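Local coordinates for protein histidinol-phosphate aminotransferase (Clostridium acetobutylicum, PDB 3FTB) that probably transfers amino groups with pyridoxal 5'-phosphate as cofactor, as expected of a histidinol-phosphate aminotransferase in histidine biosynthesis, at residues G39-F44 against K215-P220; L76-I81 against N230-A235; P106-Y111 against P153-G158; V169-E174 against K202-L207; A297-C302 against F336-I341. All coordinates share one frame; numbering follows the deposited sequence.

Contact 1 (G39-F44 against K215-P220)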
# COMPACT_ATOMS: atom_id res chain seq x y z
N GLY A 39 12.03 4.69 -20.17
CA GLY A 39 10.93 3.76 -19.97
C GLY A 39 11.14 2.62 -18.99
O GLY A 39 12.16 2.55 -18.31
N ILE A 40 10.15 1.74 -18.94
CA ILE A 40 10.12 0.58 -18.05
C ILE A 40 11.21 -0.42 -18.40
O ILE A 40 11.40 -0.74 -19.58
CB ILE A 40 8.74 -0.12 -18.15
CG1 ILE A 40 7.62 0.88 -17.82
CG2 ILE A 40 8.68 -1.36 -17.27
CD1 ILE A 40 6.24 0.47 -18.33
N PRO A 41 11.95 -0.91 -17.39
CA PRO A 41 13.01 -1.90 -17.63
C PRO A 41 12.51 -3.09 -18.44
O PRO A 41 11.42 -3.64 -18.19
CB PRO A 41 13.39 -2.35 -16.22
CG PRO A 41 13.09 -1.18 -15.37
CD PRO A 41 11.86 -0.53 -15.97
N LYS A 42 13.31 -3.49 -19.42
CA LYS A 42 12.91 -4.56 -20.30
C LYS A 42 12.75 -5.85 -19.50
O LYS A 42 12.11 -6.79 -19.96
CB LYS A 42 13.92 -4.71 -21.43
CG LYS A 42 13.95 -3.50 -22.36
CD LYS A 42 14.74 -3.76 -23.64
CE LYS A 42 14.75 -2.54 -24.57
NZ LYS A 42 15.59 -1.44 -24.03
N SER A 43 13.32 -5.87 -18.30
CA SER A 43 13.30 -7.07 -17.46
C SER A 43 11.98 -7.22 -16.69
O SER A 43 11.74 -8.24 -16.04
CB SER A 43 14.48 -7.07 -16.50
OG SER A 43 14.42 -5.97 -15.60
N PHE A 44 11.13 -6.21 -16.75
CA PHE A 44 9.84 -6.31 -16.10
C PHE A 44 8.85 -7.02 -17.02
O PHE A 44 8.04 -7.83 -16.57
CB PHE A 44 9.30 -4.94 -15.73
CG PHE A 44 7.96 -5.01 -15.07
CD1 PHE A 44 6.80 -5.07 -15.84
CD2 PHE A 44 7.85 -5.05 -13.69
CE1 PHE A 44 5.55 -5.15 -15.24
CE2 PHE A 44 6.61 -5.12 -13.09
CZ PHE A 44 5.46 -5.18 -13.87
N LYS A 215 11.46 6.73 -9.43
CA LYS A 215 11.98 7.73 -10.34
C LYS A 215 12.94 7.09 -11.34
O LYS A 215 12.67 7.08 -12.54
CB LYS A 215 12.68 8.86 -9.56
CG LYS A 215 11.74 9.70 -8.69
CD LYS A 215 10.63 10.34 -9.52
CE LYS A 215 9.90 11.44 -8.74
NZ LYS A 215 9.01 10.90 -7.68
N PHE A 216 14.03 6.53 -10.83
CA PHE A 216 15.10 5.98 -11.67
C PHE A 216 14.72 4.75 -12.51
O PHE A 216 15.29 4.54 -13.59
CB PHE A 216 16.33 5.67 -10.82
CG PHE A 216 17.54 5.29 -11.63
CD1 PHE A 216 18.17 6.22 -12.44
CD2 PHE A 216 18.05 4.01 -11.57
CE1 PHE A 216 19.29 5.86 -13.18
CE2 PHE A 216 19.16 3.65 -12.30
CZ PHE A 216 19.78 4.58 -13.11
N PHE A 217 13.78 3.95 -12.00
CA PHE A 217 13.38 2.72 -12.69
C PHE A 217 12.07 2.89 -13.44
O PHE A 217 11.50 1.91 -13.95
CB PHE A 217 13.29 1.54 -11.71
CG PHE A 217 14.64 1.00 -11.29
CD1 PHE A 217 15.23 1.41 -10.11
CD2 PHE A 217 15.33 0.12 -12.11
CE1 PHE A 217 16.47 0.94 -9.72
CE2 PHE A 217 16.57 -0.36 -11.74
CZ PHE A 217 17.15 0.06 -10.54
N ALA A 218 11.60 4.14 -13.50
CA ALA A 218 10.48 4.55 -14.35
C ALA A 218 9.13 3.92 -14.02
O ALA A 218 8.20 3.97 -14.84
CB ALA A 218 10.82 4.32 -15.84
N MET A 219 9.02 3.35 -12.81
CA MET A 219 7.82 2.60 -12.44
C MET A 219 7.06 3.18 -11.23
O MET A 219 7.02 2.56 -10.17
CB MET A 219 8.18 1.11 -12.19
CG MET A 219 8.60 0.32 -13.46
SD MET A 219 8.97 -1.47 -13.26
CE MET A 219 10.35 -1.38 -12.12
N PRO A 220 6.45 4.38 -11.39
CA PRO A 220 5.67 4.93 -10.26
C PRO A 220 4.35 4.20 -9.95
O PRO A 220 3.94 4.17 -8.79
CB PRO A 220 5.39 6.38 -10.69
CG PRO A 220 5.60 6.38 -12.18
CD PRO A 220 6.73 5.43 -12.39
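A type I beta turn from Lys215 to Ala218, in the loop after strand 207-212 of the aminotransferase fold, packs against the segment that leads into helix 42-45. Lys215 matches in sequence the lysine that in fold type I aminotransferases forms the Schiff base with pyridoxal phosphate, so the contact probably lies just behind the active site. No hydrogen bond joins the two pieces, so the fit rests on van der Waals contact and one sulfur-aromatic approach. The dense part centres on Met219. Its CG lies anti to the carbonyl carbon, and the bend at chi3 (-61°) turns the methyl aside. Met219 SD lies 4.0 Å from Ile40 CG2 and 4.1 Å from Pro41 CD. Met219 SD also comes 3.8 Å from Phe44 CD2, a Met-aromatic contact oblique to the ring. An unbranched, polarisable thioether suits this spot, since one thin chain can serve a branched, a cyclic and an aromatic neighbour together. Rigid Pro41 lies against the turn, its CD only 3.2 Å from Phe217 O, and the small methyl of Ala218 allows CB to approach Gly39 O at 3.3 Å. By contrast, Gly39 and Ile40 remain partly exposed on the looser flank, where Leu55 of the second subunit packs on Ile40. Gly39 takes a positive phi (68°), easily reached without a side chain, and its O accepts a hydrogen bond from Tyr264 OH.

Contact 2 (L76-I81 against N230-A235)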
# COMPACT_ATOMS: atom_id res chain seq x y z
N LEU A 76 24.82 -5.39 0.92
CA LEU A 76 24.81 -5.27 2.38
C LEU A 76 23.94 -6.36 2.99
O LEU A 76 22.87 -6.65 2.48
CB LEU A 76 24.26 -3.90 2.80
CG LEU A 76 25.23 -2.93 3.50
CD1 LEU A 76 26.42 -2.62 2.61
CD2 LEU A 76 24.54 -1.64 3.96
N LYS A 77 24.43 -6.96 4.07
CA LYS A 77 23.68 -7.95 4.83
C LYS A 77 23.50 -7.48 6.28
O LYS A 77 24.09 -6.47 6.68
CB LYS A 77 24.36 -9.32 4.76
CG LYS A 77 24.56 -9.86 3.34
CD LYS A 77 23.23 -10.09 2.66
CE LYS A 77 23.41 -10.51 1.22
NZ LYS A 77 22.17 -11.16 0.74
N ASP A 78 22.68 -8.19 7.04
CA ASP A 78 22.42 -7.88 8.45
C ASP A 78 22.09 -6.39 8.63
O ASP A 78 22.71 -5.69 9.43
CB ASP A 78 23.60 -8.31 9.35
CG ASP A 78 23.21 -8.41 10.84
OD1 ASP A 78 22.01 -8.51 11.17
OD2 ASP A 78 24.13 -8.40 11.69
N ILE A 79 21.10 -5.93 7.86
CA ILE A 79 20.60 -4.56 7.94
C ILE A 79 19.10 -4.58 8.10
O ILE A 79 18.44 -5.54 7.71
CB ILE A 79 20.93 -3.74 6.67
CG1 ILE A 79 20.58 -4.54 5.41
CG2 ILE A 79 22.39 -3.36 6.65
CD1 ILE A 79 20.53 -3.67 4.13
N GLY A 80 18.55 -3.53 8.70
CA GLY A 80 17.11 -3.36 8.71
C GLY A 80 16.65 -2.98 7.31
O GLY A 80 17.29 -2.18 6.62
N ILE A 81 15.54 -3.58 6.89
CA ILE A 81 14.92 -3.25 5.61
C ILE A 81 13.43 -3.06 5.84
O ILE A 81 12.77 -3.90 6.44
CB ILE A 81 15.16 -4.36 4.57
CG1 ILE A 81 16.66 -4.58 4.35
CG2 ILE A 81 14.48 -4.00 3.25
CD1 ILE A 81 16.97 -5.85 3.59
N ASN A 230 21.25 0.11 9.68
CA ASN A 230 21.85 -0.84 10.60
C ASN A 230 21.11 -0.82 11.94
O ASN A 230 21.34 -1.66 12.79
CB ASN A 230 23.32 -0.52 10.83
CG ASN A 230 24.18 -1.76 10.85
OD1 ASN A 230 24.02 -2.63 9.99
ND2 ASN A 230 25.07 -1.87 11.83
N ASN A 231 20.23 0.16 12.11
CA ASN A 231 19.47 0.29 13.34
C ASN A 231 18.27 -0.65 13.35
O ASN A 231 17.12 -0.22 13.23
CB ASN A 231 19.01 1.73 13.55
CG ASN A 231 18.35 1.95 14.90
OD1 ASN A 231 17.70 1.05 15.45
ND2 ASN A 231 18.50 3.15 15.43
N LYS A 232 18.55 -1.94 13.50
CA LYS A 232 17.52 -2.96 13.49
C LYS A 232 16.28 -2.60 14.32
O LYS A 232 15.16 -2.95 13.95
CB LYS A 232 18.10 -4.30 13.94
CG LYS A 232 18.57 -5.17 12.79
CD LYS A 232 19.73 -4.52 12.04
CE LYS A 232 21.08 -4.89 12.64
NZ LYS A 232 22.20 -4.40 11.81
N GLU A 233 16.47 -1.88 15.42
CA GLU A 233 15.33 -1.54 16.28
C GLU A 233 14.39 -0.50 15.65
O GLU A 233 13.17 -0.53 15.87
CB GLU A 233 15.80 -1.12 17.68
CG GLU A 233 14.65 -0.90 18.69
CD GLU A 233 13.55 -1.99 18.65
OE1 GLU A 233 12.34 -1.66 18.67
OE2 GLU A 233 13.91 -3.19 18.60
N ILE A 234 14.94 0.39 14.83
CA ILE A 234 14.13 1.42 14.19
C ILE A 234 13.34 0.84 13.02
O ILE A 234 12.29 1.38 12.65
CB ILE A 234 15.00 2.61 13.74
CG1 ILE A 234 15.19 3.56 14.91
CG2 ILE A 234 14.36 3.35 12.58
CD1 ILE A 234 15.74 4.90 14.51
N ALA A 235 13.83 -0.26 12.45
CA ALA A 235 13.08 -0.98 11.43
C ALA A 235 11.94 -1.77 12.08
O ALA A 235 10.83 -1.84 11.55
CB ALA A 235 14.01 -1.91 10.65
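The N-terminus of helix 232-239, capped by Asn231, meets the chain entering edge strand 80-84 of the large seven-stranded sheet. Asn231 is the N-cap residue: its OD1 accepts from Ile234 N at 2.9 Å, a task for which the short amide side chain is well suited. The main polar link across the contact is made by Lys232. Its chain bends at chi2 and chi3, which folds the ammonium back so that NZ donates to Asp78 O at 2.8 Å and, within its own segment, to Asn230 O at 3.0 Å. Both times the nitrogen stands above the carbonyl plane and not on a lone pair. Asp78 OD1 lies 4.2 Å from Lys232 NZ, too far for a salt bridge, though its charge probably adds to the attraction. The aliphatic part of the lysine is used as well, Lys232 CD resting 3.7 Å from Gly80 N. Beside it Ala235 points its methyl at Gly80, and with no side chain on the glycine, Ala235 CB can settle 3.9 Å from Gly80 CA. Ile79 CG2 crosses the Asn230 amide, 3.8 Å from Asn230 OD1, an oxygen that accepts a hydrogen bond from Lys202 NZ. In the fold, Gly80 is joined by backbone hydrogen bonds to Thr229 on antiparallel strand 225-229, while Ile81 turns away from helix 232-239 to pack on helix 64-74.

Contact 3 (P106-Y111 against P153-G158). With PO4 (phosphate ion), chain F.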
# COMPACT_ATOMS: atom_id res chain seq x y z
N PRO A 106 15.29 24.93 1.00
CA PRO A 106 14.23 24.27 0.23
C PRO A 106 14.35 22.74 0.24
O PRO A 106 15.47 22.22 0.38
CB PRO A 106 14.46 24.79 -1.20
CG PRO A 106 15.22 26.03 -1.04
CD PRO A 106 16.05 25.89 0.18
N SER A 107 13.22 22.04 0.13
CA SER A 107 13.23 20.59 -0.02
C SER A 107 11.87 20.05 -0.44
O SER A 107 10.88 20.78 -0.47
CB SER A 107 13.67 19.92 1.28
OG SER A 107 12.72 20.17 2.30
N TYR A 108 11.82 18.77 -0.76
CA TYR A 108 10.58 18.09 -1.14
C TYR A 108 9.48 18.34 -0.10
O TYR A 108 9.64 18.03 1.09
CB TYR A 108 10.88 16.61 -1.28
CG TYR A 108 9.77 15.74 -1.80
CD1 TYR A 108 9.12 16.05 -2.98
CD2 TYR A 108 9.41 14.57 -1.14
CE1 TYR A 108 8.10 15.24 -3.47
CE2 TYR A 108 8.40 13.74 -1.62
CZ TYR A 108 7.75 14.08 -2.79
OH TYR A 108 6.75 13.26 -3.27
N ALA A 109 8.37 18.90 -0.57
CA ALA A 109 7.24 19.30 0.27
C ALA A 109 6.84 18.27 1.32
O ALA A 109 6.49 18.63 2.44
CB ALA A 109 6.04 19.65 -0.59
N GLU A 110 6.89 16.99 0.95
CA GLU A 110 6.44 15.89 1.82
C GLU A 110 7.16 15.76 3.18
O GLU A 110 6.59 15.20 4.12
CB GLU A 110 6.47 14.54 1.07
CG GLU A 110 6.54 13.32 2.01
CD GLU A 110 6.13 11.99 1.37
OE1 GLU A 110 6.68 11.64 0.30
OE2 GLU A 110 5.28 11.27 1.95
N TYR A 111 8.38 16.27 3.31
CA TYR A 111 9.03 16.17 4.62
C TYR A 111 8.19 16.89 5.68
O TYR A 111 7.81 16.28 6.68
CB TYR A 111 10.47 16.71 4.61
CG TYR A 111 11.37 16.16 3.53
CD1 TYR A 111 11.10 14.95 2.91
CD2 TYR A 111 12.52 16.85 3.14
CE1 TYR A 111 11.93 14.44 1.92
CE2 TYR A 111 13.35 16.35 2.14
CZ TYR A 111 13.05 15.14 1.53
OH TYR A 111 13.87 14.64 0.55
N PRO A 153 20.30 13.25 -3.91
CA PRO A 153 20.38 14.71 -4.03
C PRO A 153 19.06 15.40 -3.68
O PRO A 153 18.01 14.78 -3.73
CB PRO A 153 20.70 14.94 -5.52
CG PRO A 153 20.57 13.62 -6.19
CD PRO A 153 20.07 12.62 -5.21
N ASN A 154 19.12 16.67 -3.33
CA ASN A 154 17.92 17.40 -2.92
C ASN A 154 17.07 18.01 -4.05
O ASN A 154 17.58 18.73 -4.90
CB ASN A 154 18.26 18.47 -1.90
CG ASN A 154 17.05 18.99 -1.16
OD1 ASN A 154 16.29 18.22 -0.57
ND2 ASN A 154 16.86 20.30 -1.18
N ASN A 155 15.78 17.71 -4.02
CA ASN A 155 14.76 18.36 -4.83
C ASN A 155 14.37 19.68 -4.14
O ASN A 155 13.93 19.67 -2.99
CB ASN A 155 13.57 17.40 -4.91
CG ASN A 155 12.28 18.08 -5.40
OD1 ASN A 155 12.30 19.18 -5.94
ND2 ASN A 155 11.16 17.39 -5.21
N PRO A 156 14.47 20.83 -4.83
CA PRO A 156 14.58 21.15 -6.27
C PRO A 156 15.98 21.45 -6.83
O PRO A 156 16.09 21.57 -8.05
CB PRO A 156 13.77 22.45 -6.39
CG PRO A 156 13.71 23.03 -4.93
CD PRO A 156 14.43 22.07 -4.03
N ASN A 157 17.00 21.62 -6.00
CA ASN A 157 18.26 22.15 -6.50
C ASN A 157 19.25 21.09 -6.94
O ASN A 157 20.33 21.42 -7.43
CB ASN A 157 18.91 23.08 -5.48
CG ASN A 157 19.39 22.35 -4.25
OD1 ASN A 157 18.60 21.74 -3.53
ND2 ASN A 157 20.68 22.43 -3.99
N GLY A 158 18.88 19.82 -6.75
CA GLY A 158 19.72 18.71 -7.16
C GLY A 158 21.07 18.60 -6.49
O GLY A 158 22.02 18.07 -7.06
P PO4 F . 7.73 17.39 -6.64
O1 PO4 F . 6.95 16.16 -6.26
O2 PO4 F . 7.71 18.38 -5.50
O3 PO4 F . 9.16 17.00 -6.95
O4 PO4 F . 7.11 18.02 -7.87
O HOH W 1 14.06 16.37 -1.63
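Two loops, the first running into a helix, cross with their closest CA atoms, those of Ser107 and Asn155, 5.5 Å apart, and the peptide bonds before Pro106, Pro153 and Pro156 are all cis. Both belong to the large domain of the aminotransferase fold: one leads from strand 100-105 into helix 110-117, the other follows strand 147-151. With CG anti to the backbone N, the Asn154 amide reaches across and ND2 donates to Pro106 O at 2.8 Å. The second N-H of this buried amide goes to Asn157 OD1, almost along that C=O axis, so both hydrogens are spent and the flip of the amide is fixed. A water donates to Asn154 OD1 and Tyr111 OH and accepts from Asn155 N; Tyr111 OH is also hydrogen-bonded to Asp183. An amide suits this place because it donates and accepts from one flat group. Between the prolines the contact is apolar, Pro106 CB to Pro156 CD at 3.9 Å. Asn155 and Tyr108 face a bound phosphate, probably from the crystallisation liquor, which Arg338 and Arg324 also hold. Asn155, in its Asn-Pro motif, and Arg338 fit the pair that in relatives holds the substrate carboxylate; Tyr108 and Asp183 fit the residues that there stack on and hydrogen-bond the cofactor ring. The Asn155 amide is tilted 40° to the Tyr108 ring, Asn155 ND2 3.3 Å from Tyr108 CD1. Asn155 ND2 gives phosphate O3 a bent, weak hydrogen bond, while phosphate O1 lies at the ring edge, 3.2 Å from Tyr108 CE1.

Contact 4 (V169-E174 against K202-L207)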
# COMPACT_ATOMS: atom_id res chain seq x y z
N VAL A 169 28.78 15.83 10.90
CA VAL A 169 27.39 15.67 11.31
C VAL A 169 27.13 14.20 11.70
O VAL A 169 26.54 13.92 12.74
CB VAL A 169 26.38 16.12 10.21
CG1 VAL A 169 24.95 16.14 10.74
CG2 VAL A 169 26.73 17.47 9.69
N LEU A 170 27.59 13.28 10.86
CA LEU A 170 27.37 11.87 11.11
C LEU A 170 28.00 11.45 12.44
O LEU A 170 27.35 10.78 13.25
CB LEU A 170 27.94 11.02 9.97
CG LEU A 170 27.13 11.03 8.67
CD1 LEU A 170 27.47 9.80 7.85
CD2 LEU A 170 25.64 11.09 8.95
N LYS A 171 29.24 11.85 12.66
CA LYS A 171 29.95 11.53 13.90
C LYS A 171 29.29 12.10 15.15
O LYS A 171 29.39 11.51 16.21
CB LYS A 171 31.41 11.97 13.84
CG LYS A 171 32.35 10.98 13.19
CD LYS A 171 33.73 11.59 12.94
CE LYS A 171 34.74 10.53 12.53
NZ LYS A 171 34.06 9.32 11.97
N LEU A 172 28.64 13.26 15.03
CA LEU A 172 27.89 13.84 16.16
C LEU A 172 26.54 13.16 16.37
O LEU A 172 26.15 12.88 17.51
CB LEU A 172 27.66 15.34 15.96
CG LEU A 172 28.79 16.35 16.20
CD1 LEU A 172 28.26 17.76 15.99
CD2 LEU A 172 29.38 16.20 17.60
N ALA A 173 25.82 12.92 15.28
CA ALA A 173 24.54 12.20 15.36
C ALA A 173 24.72 10.86 16.07
O ALA A 173 24.07 10.60 17.07
CB ALA A 173 23.94 11.99 13.98
N GLU A 174 25.61 10.03 15.53
CA GLU A 174 25.99 8.76 16.13
C GLU A 174 26.18 8.91 17.63
O GLU A 174 25.59 8.18 18.43
CB GLU A 174 27.28 8.26 15.48
CG GLU A 174 27.57 6.78 15.63
CD GLU A 174 26.53 5.91 14.94
OE1 GLU A 174 26.62 4.66 15.03
OE2 GLU A 174 25.61 6.48 14.31
N LYS A 202 26.99 0.71 7.86
CA LYS A 202 27.59 -0.09 8.92
C LYS A 202 28.31 0.75 9.98
O LYS A 202 28.35 0.40 11.16
CB LYS A 202 28.54 -1.11 8.29
CG LYS A 202 27.86 -2.03 7.29
CD LYS A 202 26.59 -2.57 7.89
CE LYS A 202 26.23 -3.89 7.26
NZ LYS A 202 25.27 -4.64 8.09
N ASN A 203 28.87 1.88 9.55
CA ASN A 203 29.66 2.70 10.45
C ASN A 203 28.82 3.60 11.31
O ASN A 203 29.32 4.16 12.29
CB ASN A 203 30.66 3.52 9.65
CG ASN A 203 31.73 2.66 9.04
OD1 ASN A 203 32.72 2.34 9.68
ND2 ASN A 203 31.52 2.26 7.79
N TYR A 204 27.55 3.76 10.95
CA TYR A 204 26.64 4.65 11.67
C TYR A 204 25.23 4.09 11.71
O TYR A 204 24.60 3.92 10.66
CB TYR A 204 26.62 6.05 11.02
CG TYR A 204 27.96 6.74 10.99
CD1 TYR A 204 28.49 7.31 12.14
CD2 TYR A 204 28.69 6.82 9.82
CE1 TYR A 204 29.73 7.94 12.12
CE2 TYR A 204 29.93 7.44 9.78
CZ TYR A 204 30.44 7.99 10.94
OH TYR A 204 31.66 8.61 10.90
N SER A 205 24.73 3.79 12.90
CA SER A 205 23.32 3.43 13.02
C SER A 205 22.41 4.60 13.42
O SER A 205 21.34 4.41 13.99
CB SER A 205 23.11 2.19 13.90
OG SER A 205 24.31 1.74 14.50
N CYS A 206 22.87 5.82 13.12
CA CYS A 206 22.01 7.01 13.14
C CYS A 206 21.43 7.18 11.74
O CYS A 206 20.35 7.73 11.56
CB CYS A 206 22.79 8.27 13.55
SG CYS A 206 24.05 8.83 12.36
N LEU A 207 22.17 6.69 10.75
CA LEU A 207 21.75 6.76 9.36
C LEU A 207 20.49 5.94 9.09
O LEU A 207 20.42 4.75 9.40
CB LEU A 207 22.86 6.26 8.42
CG LEU A 207 23.93 7.21 7.90
CD1 LEU A 207 24.94 6.42 7.09
CD2 LEU A 207 23.31 8.30 7.04
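Helix 163-176, the crossover helix of a beta-alpha-beta unit linking parallel strands 147-151 and 179-183, lies here against the loop that enters strand 207-212. The apolar part is built on Tyr204. Leu170 CB stands over the centre of its ring, 4.0 Å from the centroid and only 8° off the normal, a textbook CH-pi contact. Further out, Leu170 CD1 touches Tyr204 CD2, whereas Leu170 CD2 turns inward to meet Leu207 CD2 at 4.1 Å; a branched residue can thus serve the ring and the sheet core at once. Ala173 offers a small methyl where the loop comes close, its CB 3.6 Å from Cys206 SG, and Ile180 of strand 179-183 packs beneath Leu170 and Ala173. Hydrogen bonds flank this layer. At the outer end Lys171 NZ donates to Tyr204 OH at 2.7 Å, the nitrogen lying in the plane of the ring, so that the long lysine reaches round the ring and ends level with its phenol. At the other end Glu174 receives the loop backbone: Ser205 N donates to OE1 at 3.0 Å, fairly straight at 155° and on the syn lone pair. Glu174 OE2 takes a weak bond from Cys206 N at 3.1 Å. A carboxylate is well matched to two successive amides, and their N-H groups would be expected to stabilise its charge. The glutamate gets there by bending at chi2, with its carboxylate plane 86° from the Tyr204 ring; its stem lies along the ring edge, Glu174 CG 3.6 Å from Tyr204 CD1.

Contact 5 (A297-C302 against F336-I341). With PO4 (phosphate ion), chain F.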
# COMPACT_ATOMS: atom_id res chain seq x y z
N ALA A 297 21.05 14.87 -10.57
CA ALA A 297 20.05 13.88 -10.95
C ALA A 297 19.41 14.27 -12.28
O ALA A 297 20.07 14.85 -13.14
CB ALA A 297 18.98 13.74 -9.85
N ASN A 298 18.12 13.99 -12.43
CA ASN A 298 17.43 14.30 -13.69
C ASN A 298 16.52 15.54 -13.65
O ASN A 298 15.42 15.55 -14.23
CB ASN A 298 16.67 13.07 -14.21
CG ASN A 298 15.56 12.65 -13.27
OD1 ASN A 298 15.69 12.78 -12.05
ND2 ASN A 298 14.45 12.16 -13.82
N PHE A 299 16.99 16.61 -13.00
CA PHE A 299 16.30 17.89 -12.99
C PHE A 299 17.27 19.03 -12.69
O PHE A 299 18.36 18.81 -12.17
CB PHE A 299 15.16 17.87 -11.97
CG PHE A 299 15.59 17.43 -10.60
CD1 PHE A 299 16.16 18.32 -9.71
CD2 PHE A 299 15.43 16.11 -10.21
CE1 PHE A 299 16.56 17.91 -8.45
CE2 PHE A 299 15.83 15.69 -8.96
CZ PHE A 299 16.40 16.60 -8.08
N VAL A 300 16.85 20.25 -13.02
CA VAL A 300 17.70 21.43 -12.92
C VAL A 300 16.91 22.65 -12.38
O VAL A 300 15.81 22.92 -12.86
CB VAL A 300 18.30 21.77 -14.31
CG1 VAL A 300 17.19 22.04 -15.32
CG2 VAL A 300 19.27 22.94 -14.22
N LEU A 301 17.47 23.35 -11.40
CA LEU A 301 16.82 24.56 -10.84
C LEU A 301 17.36 25.87 -11.45
O LEU A 301 18.54 26.21 -11.30
CB LEU A 301 16.98 24.62 -9.31
CG LEU A 301 16.40 25.86 -8.61
CD1 LEU A 301 14.90 25.72 -8.43
CD2 LEU A 301 17.09 26.12 -7.27
N CYS A 302 16.48 26.61 -12.11
CA CYS A 302 16.86 27.84 -12.78
C CYS A 302 16.32 29.10 -12.07
O CYS A 302 15.17 29.15 -11.64
CB CYS A 302 16.44 27.80 -14.26
SG CYS A 302 17.14 26.39 -15.18
N PHE A 336 12.35 31.40 -9.25
CA PHE A 336 12.86 30.03 -9.39
C PHE A 336 11.82 29.14 -10.05
O PHE A 336 10.61 29.25 -9.77
CB PHE A 336 13.28 29.43 -8.04
CG PHE A 336 14.31 30.25 -7.31
CD1 PHE A 336 15.64 29.87 -7.33
CD2 PHE A 336 13.95 31.39 -6.61
CE1 PHE A 336 16.60 30.62 -6.66
CE2 PHE A 336 14.90 32.14 -5.95
CZ PHE A 336 16.22 31.76 -5.97
N VAL A 337 12.29 28.28 -10.95
CA VAL A 337 11.44 27.31 -11.62
C VAL A 337 12.27 26.04 -11.75
O VAL A 337 13.51 26.11 -11.77
CB VAL A 337 11.07 27.77 -13.03
CG1 VAL A 337 10.08 28.93 -13.00
CG2 VAL A 337 12.33 28.16 -13.79
N ARG A 338 11.61 24.88 -11.82
CA ARG A 338 12.31 23.60 -11.92
C ARG A 338 11.95 22.89 -13.22
O ARG A 338 10.77 22.81 -13.59
CB ARG A 338 11.99 22.69 -10.72
CG ARG A 338 12.84 21.41 -10.64
CD ARG A 338 12.26 20.42 -9.63
NE ARG A 338 11.05 19.77 -10.14
CZ ARG A 338 10.08 19.27 -9.37
NH1 ARG A 338 10.15 19.36 -8.05
NH2 ARG A 338 9.02 18.69 -9.94
N PHE A 339 12.96 22.41 -13.93
CA PHE A 339 12.72 21.70 -15.18
C PHE A 339 13.21 20.26 -15.06
O PHE A 339 14.27 20.00 -14.48
CB PHE A 339 13.45 22.37 -16.36
CG PHE A 339 13.11 23.83 -16.56
CD1 PHE A 339 11.93 24.38 -16.06
CD2 PHE A 339 13.98 24.65 -17.28
CE1 PHE A 339 11.62 25.73 -16.25
CE2 PHE A 339 13.68 26.01 -17.48
CZ PHE A 339 12.49 26.54 -16.97
N ALA A 340 12.47 19.33 -15.64
CA ALA A 340 12.94 17.95 -15.71
C ALA A 340 14.00 17.85 -16.80
O ALA A 340 14.08 18.70 -17.68
CB ALA A 340 11.79 17.00 -15.98
N ILE A 341 14.82 16.81 -16.72
CA ILE A 341 15.79 16.53 -17.77
C ILE A 341 15.41 15.17 -18.35
O ILE A 341 15.50 14.16 -17.66
CB ILE A 341 17.25 16.53 -17.23
CG1 ILE A 341 17.59 17.90 -16.65
CG2 ILE A 341 18.25 16.16 -18.34
CD1 ILE A 341 19.02 18.04 -16.20
P PO4 F . 7.73 17.39 -6.64
O1 PO4 F . 6.95 16.16 -6.26
O2 PO4 F . 7.71 18.38 -5.50
O3 PO4 F . 9.16 17.00 -6.95
O4 PO4 F . 7.11 18.02 -7.87
O HOH W 2 13.82 12.50 -16.33
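Strands 299-304 and 336-340 are antiparallel neighbours in the small mixed sheet of the aminotransferase's second domain. Phe339 N donates to Val300 O at 3.1 Å and almost perfectly straight (176°). The same Val300-Phe339 pair returns the bond, Val300 N to Phe339 O, and Cys302 with Val337 forms the next doubly bonded pair. Beyond the strand, Ile341 N still reaches Asn298 O, though from above the carbonyl plane.

Arg338 sits opposite Leu301 in a non-hydrogen-bonded pair. Its CB leaves the backbone on the face shared with Phe299 and Leu301, and Arg338 CG, anti to the backbone N, passes 4.0 Å from Val300 O. Arg338 CD then lies 4.4 Å from Phe299 CD1, oblique to the ring. A bend at chi3 (74°) turns the guanidinium toward the bound phosphate. There Arg338 NH1 meets phosphate O3 at 2.8 Å in a weak, bent bond and also Asn155 OD1, weakly, while NH2 binds phosphate O4 at 2.9 Å and 161°. The phosphorus lies in the guanidinium plane, the fork-like approach for which arginine is fitted, and Arg324 on the adjacent strand binds the same ion. Two positive groups would be expected to favour an anion here, and Arg338 fits the arginine that in this family binds the substrate carboxylate.

The reverse face is apolar. Val300 CG1 packs on Phe339 CB, Ile341 CD1 approaches Val300, and helix 262-285 covers Val300, Cys302 and Ile341. The small Cys302 lets the Phe339 ring lie close, Cys302 SG 4.2 Å from Phe339 CD2 in an oblique sulfur-aromatic contact.

From the N terminus, residues 39-44 open the first long loop, which contact 1 closes at 215-220. Before that closure 76-81 has begun a second loop, shut by contact 2 at 230-235, so the two cross. Within both spans, contact 3 (106-111 to 153-158) and then contact 4 (169-174 to 202-207) each close a short loop. Contact 5 closes another, 297-302 to 336-341, afterwards in the small domain. Contacts 2 and 4 meet through Lys202, on the side of the large sheet that ends in strand 80-84. Contacts 3 and 5, centres about 11 Å apart, join the large domain to the small one through Asn155, Arg338 and the shared phosphate, while contact 1 lies beside the second subunit.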